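Local structure of enoyl-CoA hydratase (Thermus thermophilus, 1WZ8) at residues 215-218 with 219-223; 25-29 with 30-34. The protein probably catalyses the reversible hydration of 2-enoyl-CoA to 3-hydroxyacyl-CoA as a hexameric member of the crotonase family. One frame throughout, in Å; residues are numbered along the deposited sequence.

Contact 1: residues 215-218 with 219-223; sequences HHTK and HALNH
Lys218 NZ, at the end of a side chain that crosses the Asn222 amide, is held by several groups: a salt bridge to Asp127 OD2 and hydrogen bonds to Pro100 O and Arg105 O. Lys218 and Asn222 belong to the alpha-helix 211-226 of the crotonase fold and sit four places apart, on neighbouring turns. With CG turned away from the backbone N (chi1 164°) and an extended chain beyond it, the lysine lays its methylenes across the amide. Lys218 CG and Lys218 CE each come within 3.6 Å of Asn222 ND2. The amide is held at both ends: ND2 bonds Leu101 O of the same chain, and OD1 takes a bond from Lys166 NZ of a second subunit. With an alanine in place of Asn222, that Lys166 ammonium and Leu101 O would probably lose this partner, and one flank of the Lys218 chain would be uncovered. The backbone bonds are regular, with Asn222 N 2.9 Å from Lys218 O and His219 N 2.9 Å from His215 O.

On another side of the helix Thr217 and Leu221 point the same way, their methyls CG2 and CD1 4.2 Å apart. Leu221 CG also lies 3.4 Å from Thr217 O. His215 and His219 both meet the ring of Trp91 of a third subunit, His219 edge-to-face, and Glu233 OE1 of that subunit bonds His219 NE2 and His223 NE2. Between the two histidines, His215 CE1 approaches His219 CB obliquely at 4.4 Å.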
loop_
_atom_site.group_PDB
_atom_site.type_symbol
_atom_site.label_atom_id
_atom_site.label_comp_id
_atom_site.label_asym_id
_atom_site.label_seq_id
_atom_site.Cartn_x
_atom_site.Cartn_y
_atom_site.Cartn_z
ATOM N N HIS A 215 -8.277 11.418 -20.293
ATOM C CA HIS A 215 -8.397 10.007 -19.949
ATOM C C HIS A 215 -7.222 9.605 -19.059
ATOM O O HIS A 215 -7.404 9.016 -17.993
ATOM C CB HIS A 215 -8.401 9.155 -21.224
ATOM C CG HIS A 215 -8.297 7.682 -20.971
ATOM N ND1 HIS A 215 -8.787 7.090 -19.828
ATOM C CD2 HIS A 215 -7.756 6.683 -21.708
ATOM C CE1 HIS A 215 -8.558 5.791 -19.872
ATOM N NE2 HIS A 215 -7.935 5.518 -21.005
ATOM N N HIS A 216 -6.015 9.942 -19.494
ATOM C CA HIS A 216 -4.820 9.600 -18.733
ATOM C C HIS A 216 -4.732 10.274 -17.367
ATOM O O HIS A 216 -4.281 9.658 -16.399
ATOM C CB HIS A 216 -3.577 9.906 -19.568
ATOM C CG HIS A 216 -3.442 9.016 -20.765
ATOM N ND1 HIS A 216 -2.417 9.139 -21.677
ATOM C CD2 HIS A 216 -4.194 7.971 -21.183
ATOM C CE1 HIS A 216 -2.543 8.207 -22.604
ATOM N NE2 HIS A 216 -3.613 7.484 -22.329
ATOM N N THR A 217 -5.169 11.529 -17.279
ATOM C CA THR A 217 -5.126 12.241 -16.009
ATOM C C THR A 217 -6.142 11.631 -15.044
ATOM O O THR A 217 -5.841 11.418 -13.864
ATOM C CB THR A 217 -5.426 13.750 -16.195
ATOM O OG1 THR A 217 -4.464 14.317 -17.095
ATOM C CG2 THR A 217 -5.335 14.482 -14.867
ATOM N N LYS A 218 -7.347 11.362 -15.541
ATOM C CA LYS A 218 -8.382 10.760 -14.713
ATOM C C LYS A 218 -7.910 9.397 -14.236
ATOM O O LYS A 218 -8.008 9.073 -13.055
ATOM C CB LYS A 218 -9.694 10.589 -15.492
ATOM C CG LYS A 218 -10.680 9.637 -14.813
ATOM C CD LYS A 218 -12.025 9.584 -15.517
ATOM C CE LYS A 218 -12.938 8.561 -14.848
ATOM N NZ LYS A 218 -14.330 8.625 -15.347
ATOM N N HIS A 219 -7.389 8.607 -15.165
ATOM C CA HIS A 219 -6.917 7.267 -14.844
ATOM C C HIS A 219 -5.843 7.274 -13.765
ATOM O O HIS A 219 -5.913 6.510 -12.808
ATOM C CB HIS A 219 -6.368 6.584 -16.098
ATOM C CG HIS A 219 -5.900 5.183 -15.859
ATOM N ND1 HIS A 219 -6.769 4.140 -15.626
ATOM C CD2 HIS A 219 -4.655 4.659 -15.789
ATOM C CE1 HIS A 219 -6.079 3.032 -15.423
ATOM N NE2 HIS A 219 -4.794 3.320 -15.517
ATOM N N ALA A 220 -4.844 8.135 -13.931
ATOM C CA ALA A 220 -3.753 8.223 -12.971
ATOM C C ALA A 220 -4.242 8.672 -11.597
ATOM O O ALA A 220 -3.829 8.119 -10.579
ATOM C CB ALA A 220 -2.677 9.174 -13.487
ATOM N N LEU A 221 -5.114 9.677 -11.558
ATOM C CA LEU A 221 -5.639 10.140 -10.277
ATOM C C LEU A 221 -6.456 9.046 -9.597
ATOM O O LEU A 221 -6.357 8.854 -8.383
ATOM C CB LEU A 221 -6.522 11.381 -10.462
ATOM C CG LEU A 221 -5.864 12.735 -10.747
ATOM C CD1 LEU A 221 -6.949 13.744 -11.098
ATOM C CD2 LEU A 221 -5.077 13.214 -9.532
ATOM N N ASN A 222 -7.255 8.320 -10.377
ATOM C CA ASN A 222 -8.098 7.281 -9.798
ATOM C C ASN A 222 -7.348 6.116 -9.165
ATOM O O ASN A 222 -7.935 5.330 -8.426
ATOM C CB ASN A 222 -9.130 6.794 -10.822
ATOM C CG ASN A 222 -10.316 7.733 -10.925
ATOM O OD1 ASN A 222 -10.475 8.633 -10.100
ATOM N ND2 ASN A 222 -11.163 7.523 -11.925
ATOM N N HIS A 223 -6.051 6.002 -9.437
ATOM C CA HIS A 223 -5.271 4.943 -8.813
ATOM C C HIS A 223 -5.211 5.205 -7.306
ATOM O O HIS A 223 -4.888 4.306 -6.526
ATOM C CB HIS A 223 -3.851 4.879 -9.388
ATOM C CG HIS A 223 -3.718 3.966 -10.569
ATOM N ND1 HIS A 223 -4.173 2.665 -10.557
ATOM C CD2 HIS A 223 -3.154 4.158 -11.784
ATOM C CE1 HIS A 223 -3.895 2.093 -11.716
ATOM N NE2 HIS A 223 -3.276 2.977 -12.478
#

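Contact 2: residues 25-29 with 30-34; sequences TFRGE and KLNAM
The chain leaves strand 21-26 at Phe26 and doubles back, so that Glu29 N bonds Ala33 O at 2.9 Å, in the carbonyl plane and on a lone pair. At the bend Leu31 and Asn32 both take left-handed helical backbone angles, and Ala33 N bonds Lys30 O at 3.0 Å. Gly28 lies close against the returning chain. Its CA comes within 3.4 Å of Ala33 O in a CA-H...O contact, and a side chain at this position would collide with that oxygen.

Asn32 is the side chain that ties the turn together. Its OD1 accepts Gly28 N at 2.9 Å in a nearly straight bond (175°), the donor tilted from the carbonyl plane. The other end of the amide, ND2, bonds Glu63 O and Phe67 O, so both ends are engaged and its rotation is fixed. The turn belongs to the loop joining strand 21-26 to helix 36-49 in the crotonase fold. As in other crotonases, this loop probably borders the CoA site, and a backbone bond ties Leu31 to Ala69.

Phe26 carries its ring with CG between the backbone N and the carbonyl carbon (chi1 56°). That turns the ring to Asn32, whose CB meets the ring edge near its plane, 4.1 Å from Phe26 CE1. Ring and amide planes are 65° apart. The ring also packs on Leu38 and Leu42 of helix 36-49 and meets the ring of Phe67 edge-to-face. Glu29, its chain extended, brings OE1 to 4.1 Å from Ala33 CB.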
loop_
_atom_site.group_PDB
_atom_site.type_symbol
_atom_site.label_atom_id
_atom_site.label_comp_id
_atom_site.label_asym_id
_atom_site.label_seq_id
_atom_site.Cartn_x
_atom_site.Cartn_y
_atom_site.Cartn_z
ATOM N N THR A 25 -29.994 10.278 -18.312
ATOM C CA THR A 25 -31.028 10.656 -17.359
ATOM C C THR A 25 -31.667 9.375 -16.840
ATOM O O THR A 25 -32.116 8.542 -17.625
ATOM C CB THR A 25 -32.132 11.522 -18.027
ATOM O OG1 THR A 25 -31.559 12.740 -18.524
ATOM C CG2 THR A 25 -33.220 11.864 -17.022
ATOM N N PHE A 26 -31.706 9.204 -15.526
ATOM C CA PHE A 26 -32.299 7.998 -14.971
ATOM C C PHE A 26 -33.595 8.308 -14.246
ATOM O O PHE A 26 -33.755 9.371 -13.640
ATOM C CB PHE A 26 -31.305 7.279 -14.051
ATOM C CG PHE A 26 -30.778 8.129 -12.932
ATOM C CD1 PHE A 26 -31.465 8.221 -11.728
ATOM C CD2 PHE A 26 -29.576 8.816 -13.074
ATOM C CE1 PHE A 26 -30.959 8.983 -10.675
ATOM C CE2 PHE A 26 -29.062 9.580 -12.031
ATOM C CZ PHE A 26 -29.751 9.663 -10.830
ATOM N N ARG A 27 -34.526 7.365 -14.328
ATOM C CA ARG A 27 -35.839 7.522 -13.724
ATOM C C ARG A 27 -36.149 6.351 -12.801
ATOM O O ARG A 27 -36.164 5.203 -13.236
ATOM C CB ARG A 27 -36.881 7.599 -14.842
ATOM C CG ARG A 27 -38.285 7.992 -14.426
ATOM C CD ARG A 27 -39.182 8.010 -15.658
ATOM N NE ARG A 27 -40.464 8.668 -15.419
ATOM C CZ ARG A 27 -41.377 8.240 -14.555
ATOM N NH1 ARG A 27 -41.155 7.146 -13.840
ATOM N NH2 ARG A 27 -42.515 8.904 -14.408
ATOM N N GLY A 28 -36.382 6.648 -11.527
ATOM C CA GLY A 28 -36.710 5.606 -10.566
ATOM C C GLY A 28 -38.107 5.847 -10.023
ATOM O O GLY A 28 -38.977 6.322 -10.751
ATOM N N GLU A 29 -38.330 5.513 -8.756
ATOM C CA GLU A 29 -39.630 5.735 -8.129
ATOM C C GLU A 29 -39.586 7.161 -7.581
ATOM O O GLU A 29 -38.893 8.012 -8.141
ATOM C CB GLU A 29 -39.856 4.722 -7.001
ATOM C CG GLU A 29 -39.663 3.276 -7.443
ATOM C CD GLU A 29 -39.890 2.272 -6.327
ATOM O OE1 GLU A 29 -39.721 2.635 -5.143
ATOM O OE2 GLU A 29 -40.219 1.107 -6.639
ATOM N N LYS A 30 -40.311 7.441 -6.502
ATOM C CA LYS A 30 -40.277 8.793 -5.944
ATOM C C LYS A 30 -38.840 9.151 -5.589
ATOM O O LYS A 30 -38.108 8.326 -5.041
ATOM C CB LYS A 30 -41.144 8.897 -4.686
ATOM C CG LYS A 30 -42.639 8.971 -4.948
ATOM C CD LYS A 30 -43.408 9.198 -3.650
ATOM C CE LYS A 30 -43.187 8.055 -2.663
ATOM N NZ LYS A 30 -43.815 8.331 -1.338
ATOM N N LEU A 31 -38.439 10.378 -5.909
ATOM C CA LEU A 31 -37.087 10.836 -5.618
ATOM C C LEU A 31 -36.095 9.891 -6.283
ATOM O O LEU A 31 -34.954 9.751 -5.843
ATOM C CB LEU A 31 -36.858 10.852 -4.106
ATOM C CG LEU A 31 -37.848 11.708 -3.308
ATOM C CD1 LEU A 31 -37.528 11.617 -1.822
ATOM C CD2 LEU A 31 -37.776 13.150 -3.789
ATOM N N ASN A 32 -36.555 9.254 -7.353
ATOM C CA ASN A 32 -35.761 8.300 -8.106
ATOM C C ASN A 32 -35.153 7.199 -7.251
ATOM O O ASN A 32 -33.990 6.827 -7.434
ATOM C CB ASN A 32 -34.670 9.013 -8.909
ATOM C CG ASN A 32 -35.238 9.864 -10.029
ATOM O OD1 ASN A 32 -36.119 9.426 -10.776
ATOM N ND2 ASN A 32 -34.728 11.085 -10.161
ATOM N N ALA A 33 -35.934 6.686 -6.304
ATOM C CA ALA A 33 -35.465 5.580 -5.476
ATOM C C ALA A 33 -35.211 4.510 -6.530
ATOM O O ALA A 33 -35.985 4.377 -7.478
ATOM C CB ALA A 33 -36.550 5.135 -4.505
ATOM N N MET A 34 -34.134 3.753 -6.373
ATOM C CA MET A 34 -33.779 2.755 -7.368
ATOM C C MET A 34 -34.335 1.350 -7.215
ATOM O O MET A 34 -34.002 0.645 -6.267
ATOM C CB MET A 34 -32.259 2.640 -7.458
ATOM C CG MET A 34 -31.526 3.940 -7.701
ATOM S SD MET A 34 -29.757 3.617 -7.574
ATOM C CE MET A 34 -29.074 5.272 -7.795
#

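Overall arrangement
Contact 2 comes first along the chain and contact 1 much later, in series. They lie on opposite sides of the chain's centre, their centres 30 Å apart and their nearest atoms about 15 Å apart. They do not touch. Contact 2 takes in the end of strand 21-26, in the six-stranded mixed sheet, and the loop leading to helix 36-49. Contact 1 belongs to helix 211-226, which follows the last strand of that sheet along the chain. Both belong to the same crotonase fold. Their settings differ: the helix is gripped by two other subunits, whereas no other chain touches residues 25-34. One contact therefore belongs to hexamer assembly, the other to the strand-to-helix connection within one subunit, partly open to solvent.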